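Long-range contact in cytoplasmic Protein STM1381 (Salmonella enterica subsp. enterica serovar Typhimurium, PDB 3SOZ), which is of unknown function but belongs to a putative glutamine amidotransferase family related to the class I (GATase1-like) enzymes: residues V108-Y120 against K210-W224. Residues are numbered along the deposited sequence; the frame is centred on the assembly and turned at random.
Sequences VAEGGGLLMIGGY and KGKVCCFASDCSPHW. With GOL (glycerol), chain D.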
loop_
_atom_site.group_PDB
_atom_site.type_symbol
_atom_site.label_atom_id
_atom_site.label_comp_id
_atom_site.label_asym_id
_atom_site.label_seq_id
_atom_site.Cartn_x
_atom_site.Cartn_y
_atom_site.Cartn_z
ATOM N N VAL A 108 -24.681 7.934 14.718
ATOM C CA VAL A 108 -24.423 9.349 14.511
ATOM C C VAL A 108 -25.625 10.055 13.876
ATOM O O VAL A 108 -26.069 11.081 14.387
ATOM C CB VAL A 108 -23.127 9.584 13.682
ATOM C CG1 VAL A 108 -22.999 11.049 13.246
ATOM C CG2 VAL A 108 -21.930 9.161 14.470
ATOM N N ALA A 109 -26.114 9.527 12.752
ATOM C CA ALA A 109 -27.378 9.970 12.130
ATOM C C ALA A 109 -28.541 10.144 13.149
ATOM O O ALA A 109 -29.294 11.110 13.048
ATOM C CB ALA A 109 -27.790 9.019 10.996
ATOM N N GLU A 110 -28.666 9.226 14.120
ATOM C CA GLU A 110 -29.668 9.338 15.192
ATOM C C GLU A 110 -29.214 10.326 16.282
ATOM O O GLU A 110 -29.562 10.190 17.470
ATOM C CB GLU A 110 -30.039 7.959 15.798
ATOM C CG GLU A 110 -31.123 7.153 15.012
ATOM C CD GLU A 110 -30.635 5.765 14.422
ATOM O OE1 GLU A 110 -30.307 4.819 15.209
ATOM O OE2 GLU A 110 -30.618 5.606 13.160
ATOM N N GLY A 111 -28.428 11.320 15.889
ATOM C CA GLY A 111 -27.975 12.337 16.849
ATOM C C GLY A 111 -26.737 12.071 17.704
ATOM O O GLY A 111 -26.274 12.981 18.385
ATOM N N GLY A 112 -26.188 10.854 17.689
ATOM C CA GLY A 112 -24.904 10.613 18.383
ATOM C C GLY A 112 -23.741 11.449 17.831
ATOM O O GLY A 112 -23.678 11.731 16.640
ATOM N N GLY A 113 -22.823 11.867 18.688
ATOM C CA GLY A 113 -21.562 12.484 18.189
ATOM C C GLY A 113 -20.356 11.533 17.965
ATOM O O GLY A 113 -20.138 10.568 18.724
ATOM N N LEU A 114 -19.594 11.823 16.910
ATOM C CA LEU A 114 -18.353 11.112 16.566
ATOM C C LEU A 114 -17.127 12.005 16.542
ATOM O O LEU A 114 -17.116 13.082 15.879
ATOM C CB LEU A 114 -18.456 10.532 15.164
ATOM C CG LEU A 114 -17.284 9.674 14.683
ATOM C CD1 LEU A 114 -17.095 8.461 15.615
ATOM C CD2 LEU A 114 -17.548 9.207 13.257
ATOM N N LEU A 115 -16.074 11.535 17.196
ATOM C CA LEU A 115 -14.755 12.132 16.964
ATOM C C LEU A 115 -13.724 11.111 16.457
ATOM O O LEU A 115 -13.552 10.041 17.037
ATOM C CB LEU A 115 -14.242 12.856 18.224
ATOM C CG LEU A 115 -12.761 13.264 18.245
ATOM C CD1 LEU A 115 -12.552 14.508 17.385
ATOM C CD2 LEU A 115 -12.263 13.500 19.676
HETATM N N MSE A 116 -13.050 11.450 15.366
HETATM C CA MSE A 116 -11.888 10.697 14.936
HETATM C C MSE A 116 -10.621 11.523 15.103
HETATM O O MSE A 116 -10.518 12.647 14.586
HETATM C CB MSE A 116 -12.021 10.190 13.492
HETATM C CG MSE A 116 -10.796 9.338 13.008
HETATM SE SE MSE A 116 -11.078 8.361 11.301
HETATM C CE MSE A 116 -11.789 6.763 12.117
ATOM N N ILE A 117 -9.668 10.941 15.832
ATOM C CA ILE A 117 -8.340 11.522 16.022
ATOM C C ILE A 117 -7.348 10.840 15.096
ATOM O O ILE A 117 -7.287 9.605 15.030
ATOM C CB ILE A 117 -7.875 11.355 17.464
ATOM C CG1 ILE A 117 -8.971 11.883 18.396
ATOM C CG2 ILE A 117 -6.505 12.033 17.663
ATOM C CD1 ILE A 117 -8.813 11.498 19.856
ATOM N N GLY A 118 -6.568 11.640 14.380
ATOM C CA GLY A 118 -5.593 11.096 13.409
ATOM C C GLY A 118 -4.442 10.306 13.992
ATOM O O GLY A 118 -4.334 10.125 15.204
ATOM N N GLY A 119 -3.564 9.856 13.101
ATOM C CA GLY A 119 -2.456 8.950 13.448
ATOM C C GLY A 119 -2.241 7.966 12.285
ATOM O O GLY A 119 -2.847 8.092 11.219
ATOM N N TYR A 120 -1.392 6.979 12.489
ATOM C CA TYR A 120 -1.073 6.091 11.429
ATOM C C TYR A 120 -2.217 5.189 10.946
ATOM O O TYR A 120 -2.242 4.798 9.767
ATOM C CB TYR A 120 0.128 5.246 11.835
ATOM C CG TYR A 120 1.395 5.992 11.652
ATOM C CD1 TYR A 120 1.386 7.378 11.439
ATOM C CD2 TYR A 120 2.619 5.335 11.713
ATOM C CE1 TYR A 120 2.586 8.079 11.277
ATOM C CE2 TYR A 120 3.841 6.034 11.570
ATOM C CZ TYR A 120 3.814 7.395 11.359
ATOM O OH TYR A 120 4.998 8.063 11.229
ATOM N N LYS A 210 -28.722 14.045 12.066
ATOM C CA LYS A 210 -28.979 14.641 13.394
ATOM C C LYS A 210 -27.738 14.765 14.266
ATOM O O LYS A 210 -27.820 15.308 15.377
ATOM C CB LYS A 210 -30.083 13.903 14.175
ATOM C CG LYS A 210 -31.454 13.857 13.493
ATOM C CD LYS A 210 -32.548 13.254 14.401
ATOM C CE LYS A 210 -33.958 13.692 13.911
ATOM N NZ LYS A 210 -35.111 13.165 14.721
ATOM N N GLY A 211 -26.597 14.280 13.761
ATOM C CA GLY A 211 -25.376 14.165 14.566
ATOM C C GLY A 211 -24.228 15.101 14.259
ATOM O O GLY A 211 -24.070 15.563 13.120
ATOM N N LYS A 212 -23.418 15.353 15.286
ATOM C CA LYS A 212 -22.194 16.161 15.159
ATOM C C LYS A 212 -20.879 15.343 15.014
ATOM O O LYS A 212 -20.588 14.449 15.826
ATOM C CB LYS A 212 -22.110 17.093 16.363
ATOM C CG LYS A 212 -23.382 17.925 16.536
ATOM C CD LYS A 212 -23.274 18.975 17.668
ATOM C CE LYS A 212 -24.651 19.278 18.289
ATOM N NZ LYS A 212 -25.209 18.129 19.121
ATOM N N VAL A 213 -20.088 15.659 13.991
ATOM C CA VAL A 213 -18.815 14.958 13.733
ATOM C C VAL A 213 -17.618 15.867 13.861
ATOM O O VAL A 213 -17.649 17.026 13.452
ATOM C CB VAL A 213 -18.702 14.340 12.295
ATOM C CG1 VAL A 213 -17.751 13.138 12.299
ATOM C CG2 VAL A 213 -20.024 13.908 11.776
ATOM N N CYS A 214 -16.530 15.311 14.371
ATOM C CA CYS A 214 -15.288 16.052 14.439
ATOM C C CYS A 214 -14.067 15.187 14.048
ATOM O O CYS A 214 -13.939 14.028 14.465
ATOM C CB CYS A 214 -15.148 16.648 15.837
ATOM S SG CYS A 214 -13.670 17.586 16.123
ATOM N N CYS A 215 -13.209 15.773 13.218
ATOM C CA CYS A 215 -11.941 15.209 12.815
ATOM C C CYS A 215 -10.813 16.080 13.301
ATOM O O CYS A 215 -10.797 17.288 13.072
ATOM C CB CYS A 215 -11.859 15.152 11.318
ATOM S SG CYS A 215 -12.996 13.969 10.687
ATOM N N PHE A 216 -9.868 15.454 13.978
ATOM C CA PHE A 216 -8.658 16.114 14.382
ATOM C C PHE A 216 -7.530 15.407 13.630
ATOM O O PHE A 216 -7.389 14.185 13.734
ATOM C CB PHE A 216 -8.496 16.036 15.915
ATOM C CG PHE A 216 -7.233 16.646 16.405
ATOM C CD1 PHE A 216 -7.114 18.027 16.519
ATOM C CD2 PHE A 216 -6.127 15.851 16.675
ATOM C CE1 PHE A 216 -5.909 18.596 16.930
ATOM C CE2 PHE A 216 -4.932 16.416 17.089
ATOM C CZ PHE A 216 -4.822 17.782 17.214
ATOM N N ALA A 217 -6.745 16.163 12.868
ATOM C CA ALA A 217 -5.857 15.580 11.838
ATOM C C ALA A 217 -4.527 15.052 12.347
ATOM O O ALA A 217 -3.711 14.590 11.546
ATOM C CB ALA A 217 -5.608 16.552 10.707
ATOM N N SER A 218 -4.311 15.117 13.655
ATOM C CA SER A 218 -3.037 14.734 14.232
ATOM C C SER A 218 -3.336 13.746 15.321
ATOM O O SER A 218 -4.440 13.236 15.398
ATOM C CB SER A 218 -2.285 15.938 14.785
ATOM O OG SER A 218 -0.942 15.620 15.105
ATOM N N ASP A 219 -2.353 13.453 16.142
ATOM C CA ASP A 219 -2.466 12.369 17.079
ATOM C C ASP A 219 -2.541 13.025 18.441
ATOM O O ASP A 219 -1.885 14.021 18.705
ATOM C CB ASP A 219 -1.219 11.482 16.990
ATOM C CG ASP A 219 -1.422 10.070 17.568
ATOM O OD1 ASP A 219 -2.088 9.852 18.596
ATOM O OD2 ASP A 219 -0.852 9.139 16.991
ATOM N N CYS A 220 -3.359 12.472 19.306
ATOM C CA CYS A 220 -3.394 12.928 20.678
ATOM C C CYS A 220 -2.207 12.345 21.483
ATOM O O CYS A 220 -2.139 12.506 22.686
ATOM C CB CYS A 220 -4.726 12.496 21.290
ATOM S SG CYS A 220 -4.794 10.680 21.467
ATOM N N SER A 221 -1.282 11.658 20.827
ATOM C CA SER A 221 -0.181 10.995 21.568
ATOM C C SER A 221 1.027 10.806 20.670
ATOM O O SER A 221 0.982 11.219 19.530
ATOM C CB SER A 221 -0.640 9.654 22.210
ATOM O OG SER A 221 -1.570 8.986 21.385
ATOM N N PRO A 222 2.110 10.203 21.174
ATOM C CA PRO A 222 3.329 10.077 20.354
ATOM C C PRO A 222 3.079 9.259 19.085
ATOM O O PRO A 222 2.188 8.429 19.086
ATOM C CB PRO A 222 4.291 9.340 21.283
ATOM C CG PRO A 222 3.798 9.631 22.699
ATOM C CD PRO A 222 2.297 9.678 22.541
ATOM N N HIS A 223 3.835 9.461 18.010
ATOM C CA HIS A 223 4.952 10.358 18.011
ATOM C C HIS A 223 4.585 11.731 17.440
ATOM O O HIS A 223 5.267 12.701 17.755
ATOM C CB HIS A 223 6.159 9.744 17.329
ATOM C CG HIS A 223 6.217 9.982 15.854
ATOM N ND1 HIS A 223 5.516 9.221 14.943
ATOM C CD2 HIS A 223 6.937 10.864 15.124
ATOM C CE1 HIS A 223 5.772 9.641 13.719
ATOM N NE2 HIS A 223 6.635 10.635 13.799
ATOM N N TRP A 224 3.503 11.829 16.656
ATOM C CA TRP A 224 3.007 13.130 16.242
ATOM C C TRP A 224 2.590 14.032 17.406
ATOM O O TRP A 224 2.774 15.246 17.357
ATOM C CB TRP A 224 1.842 13.007 15.296
ATOM C CG TRP A 224 2.218 12.482 13.935
ATOM C CD1 TRP A 224 3.493 12.305 13.403
ATOM C CD2 TRP A 224 1.301 12.074 12.927
ATOM N NE1 TRP A 224 3.389 11.803 12.105
ATOM C CE2 TRP A 224 2.060 11.655 11.800
ATOM C CE3 TRP A 224 -0.099 12.027 12.863
ATOM C CZ2 TRP A 224 1.464 11.180 10.645
ATOM C CZ3 TRP A 224 -0.699 11.560 11.678
ATOM C CH2 TRP A 224 0.081 11.153 10.590
HETATM C C1 GOL D . 1.507 8.848 14.926
HETATM O O1 GOL D . 1.666 9.293 16.289
HETATM C C2 GOL D . 1.503 7.295 14.898
HETATM O O2 GOL D . 0.244 6.595 15.085
HETATM C C3 GOL D . 2.535 6.864 15.912
HETATM O O3 GOL D . 3.596 7.696 15.576
#
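Where Tyr120 meets His223 and Trp224, a glycerol, probably from the crystallisation liquor, has its O1 gripped by several groups: it donates to Asp219 OD2 (2.6 Å) and accepts from Trp224 N, with a weak bond from His223 N. His223 N and ND1 both reach glycerol O3, while Tyr120 N donates almost straight to glycerol O2 (3.1 Å), so the ligand ties both segments together. Glycerol C2 lies over one face of the Tyr120 ring. That ring turns its edge to the face of Trp224 in an offset edge-to-face pair, planes at 78°, with Tyr120 CE1 3.4 Å from Trp224 CZ2.

Leading up to this site, strands 113-117 and 211-216 run parallel, their axes 8° from each other. Leu114 and Met116 each use both N and O, the alternation expected of a parallel pair; Phe216 N to Met116 O (2.9 Å) is one of these bonds. On one face Leu115, with CG anti to its backbone N (chi1 167°), brings CD1 to 3.5 Å from Cys214 SG, and Ile117 CG2 meets the edge of Phe216. The other face carries Leu114 alongside Val213. At the opposite end, a Schellman motif with Gly111 at positive phi closes helix 100-109.

The pair belongs to the sheet's parallel core, consistent with the GATase1-like family: strand 73-77 flanks 113-117, antiparallel strand 200-208 flanks 211-216, and helix 235-246 packs on Leu115 and Cys214.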